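Local coordinates for protein Phthiocerol/phthiodiolone dimycocerosyl transferase (PDB 1Q9J) that probably transfers mycocerosyl groups from mycocerosic acid synthase onto the hydroxyls of phthiocerol-type alcohols, completing the dimycocerosate esters of Mycobacterium tuberculosis, at residues R407-L410 with C411-S415. Residues are numbered along the deposited sequence; the frame is centred on the assembly and turned at random.
Sequences RSLL and CTVPS
Ser408 and Thr412 meet through a backbone carbonyl and a side-chain hydroxyl: Thr412 OG1 donates to Ser408 O at 2.8 Å. With OG1 anti to its own carbonyl carbon (chi1 -64°), the hydroxyl lies beside the backbone N and reaches the carbonyl of the residue four positions earlier, the familiar threonine bond within a helix. The same oxygen accepts a second bond, from Cys411 N to Ser408 O at 3.1 Å, an i to i+3 spacing. The two donors approach from opposite faces of the carbonyl plane; both stand out of it, the amide by 69°, and neither is on a lone pair. Val413 N reaches Leu409 O at 3.4 Å, straight (174°) but weak. Further on, Ser415 OG donates to Thr412 O at 2.9 Å.

This mixture of i+3, side-chain and weak i+4 bonding is the loosened bonding of the last turn of helix 399-412, after which 413-415 keep helical backbone angles without the regular bonds. Pro414 brings no amide hydrogen of its own; its ring lies by the previous turn, with CD 3.4 Å from Leu410 O.

A polar contact of another kind joins the Arg407 guanidinium edge to Cys411, NH2 standing 3.2 Å from SG, with the sulfur near the guanidinium plane. Bends at chi2 and chi3 fold the arginine chain back to that position.

The apolar contact across the turn is Leu409 CD1 at 4.1 Å from Val413 CG2, the two side chains crossing at a slant. Leu410 seats the helix on Leu388 and Ile390 of strand 387-393, in the six-stranded mixed sheet, and on Leu226 of helix 220-230, while Val413 and Pro414 both touch Phe229 of that helix.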
ATOM      1  N   ARG A 407      -7.956   7.170 -17.736  1.00 94.62           N
ATOM      2  CA  ARG A 407      -6.949   6.710 -18.690  1.00 98.33           C
ATOM      3  C   ARG A 407      -6.764   7.696 -19.837  1.00 97.48           C
ATOM      4  O   ARG A 407      -5.687   8.264 -20.015  1.00 97.64           O
ATOM      5  CB  ARG A 407      -7.366   5.345 -19.257  1.00104.47           C
ATOM      6  CG  ARG A 407      -6.242   4.313 -19.415  1.00111.84           C
ATOM      7  CD  ARG A 407      -5.270   4.638 -20.542  1.00117.46           C
ATOM      8  NE  ARG A 407      -4.630   5.936 -20.352  1.00125.45           N
ATOM      9  CZ  ARG A 407      -3.844   6.249 -19.324  1.00129.89           C
ATOM     10  NH1 ARG A 407      -3.587   5.354 -18.381  1.00132.68           N
ATOM     11  NH2 ARG A 407      -3.317   7.465 -19.235  1.00132.33           N
ATOM     12  N   SER A 408      -7.822   7.896 -20.616  1.00 96.89           N
ATOM     13  CA  SER A 408      -7.755   8.794 -21.761  1.00 95.36           C
ATOM     14  C   SER A 408      -7.489  10.243 -21.339  1.00 92.22           C
ATOM     15  O   SER A 408      -6.905  11.020 -22.095  1.00 91.41           O
ATOM     16  CB  SER A 408      -9.052   8.700 -22.574  1.00 94.93           C
ATOM     17  OG  SER A 408      -8.811   8.882 -23.968  1.00 96.26           O
ATOM     18  N   LEU A 409      -7.902  10.595 -20.125  1.00 89.75           N
ATOM     19  CA  LEU A 409      -7.710  11.951 -19.624  1.00 87.72           C
ATOM     20  C   LEU A 409      -6.240  12.278 -19.373  1.00 89.70           C
ATOM     21  O   LEU A 409      -5.828  13.428 -19.508  1.00 91.55           O
ATOM     22  CB  LEU A 409      -8.517  12.165 -18.344  1.00 82.16           C
ATOM     23  CG  LEU A 409      -8.623  13.592 -17.809  1.00 78.49           C
ATOM     24  CD1 LEU A 409      -9.059  14.531 -18.910  1.00 75.22           C
ATOM     25  CD2 LEU A 409      -9.620  13.620 -16.657  1.00 78.38           C
ATOM     26  N   LEU A 410      -5.448  11.272 -19.015  1.00 90.21           N
ATOM     27  CA  LEU A 410      -4.027  11.495 -18.770  1.00 92.80           C
ATOM     28  C   LEU A 410      -3.240  11.533 -20.075  1.00 93.84           C
ATOM     29  O   LEU A 410      -2.037  11.819 -20.082  1.00 93.19           O
ATOM     30  CB  LEU A 410      -3.455  10.403 -17.854  1.00 93.81           C
ATOM     31  CG  LEU A 410      -3.847  10.416 -16.373  1.00 92.65           C
ATOM     32  CD1 LEU A 410      -3.190   9.243 -15.673  1.00 91.56           C
ATOM     33  CD2 LEU A 410      -3.411  11.726 -15.729  1.00 91.76           C
ATOM     34  N   CYS A 411      -3.921  11.246 -21.181  1.00 96.22           N
ATOM     35  CA  CYS A 411      -3.287  11.233 -22.505  1.00 97.46           C
ATOM     36  C   CYS A 411      -3.727  12.433 -23.325  1.00 97.32           C
ATOM     37  O   CYS A 411      -3.151  12.736 -24.368  1.00 94.79           O
ATOM     38  CB  CYS A 411      -3.663   9.951 -23.249  1.00 97.85           C
ATOM     39  SG  CYS A 411      -3.324   8.440 -22.321  1.00 97.62           S
ATOM     40  N   THR A 412      -4.758  13.105 -22.827  1.00100.30           N
ATOM     41  CA  THR A 412      -5.326  14.277 -23.469  1.00102.88           C
ATOM     42  C   THR A 412      -4.670  15.565 -22.967  1.00104.84           C
ATOM     43  O   THR A 412      -4.199  16.385 -23.756  1.00106.41           O
ATOM     44  CB  THR A 412      -6.845  14.353 -23.192  1.00102.01           C
ATOM     45  OG1 THR A 412      -7.495  13.224 -23.788  1.00 97.75           O
ATOM     46  CG2 THR A 412      -7.436  15.632 -23.751  1.00102.23           C
ATOM     47  N   VAL A 413      -4.643  15.733 -21.650  1.00106.19           N
ATOM     48  CA  VAL A 413      -4.077  16.921 -21.024  1.00107.80           C
ATOM     49  C   VAL A 413      -2.675  17.323 -21.495  1.00107.47           C
ATOM     50  O   VAL A 413      -2.413  18.501 -21.742  1.00106.50           O
ATOM     51  CB  VAL A 413      -4.046  16.760 -19.491  1.00109.04           C
ATOM     52  CG1 VAL A 413      -3.637  18.069 -18.838  1.00112.33           C
ATOM     53  CG2 VAL A 413      -5.412  16.321 -18.991  1.00108.52           C
ATOM     54  N   PRO A 414      -1.757  16.355 -21.627  1.00107.97           N
ATOM     55  CA  PRO A 414      -0.396  16.681 -22.067  1.00110.26           C
ATOM     56  C   PRO A 414      -0.291  17.234 -23.486  1.00113.57           C
ATOM     57  O   PRO A 414       0.538  18.107 -23.761  1.00114.35           O
ATOM     58  CB  PRO A 414       0.344  15.356 -21.898  1.00107.94           C
ATOM     59  CG  PRO A 414      -0.716  14.352 -22.188  1.00107.89           C
ATOM     60  CD  PRO A 414      -1.906  14.903 -21.434  1.00108.15           C
ATOM     61  N   SER A 415      -1.136  16.733 -24.382  1.00116.57           N
ATOM     62  CA  SER A 415      -1.122  17.177 -25.774  1.00117.34           C
ATOM     63  C   SER A 415      -1.900  18.471 -25.968  1.00118.24           C
ATOM     64  O   SER A 415      -1.329  19.505 -26.318  1.00119.25           O
ATOM     65  CB  SER A 415      -1.716  16.097 -26.685  1.00116.24           C
ATOM     66  OG  SER A 415      -3.099  15.934 -26.437  1.00115.98           O
TER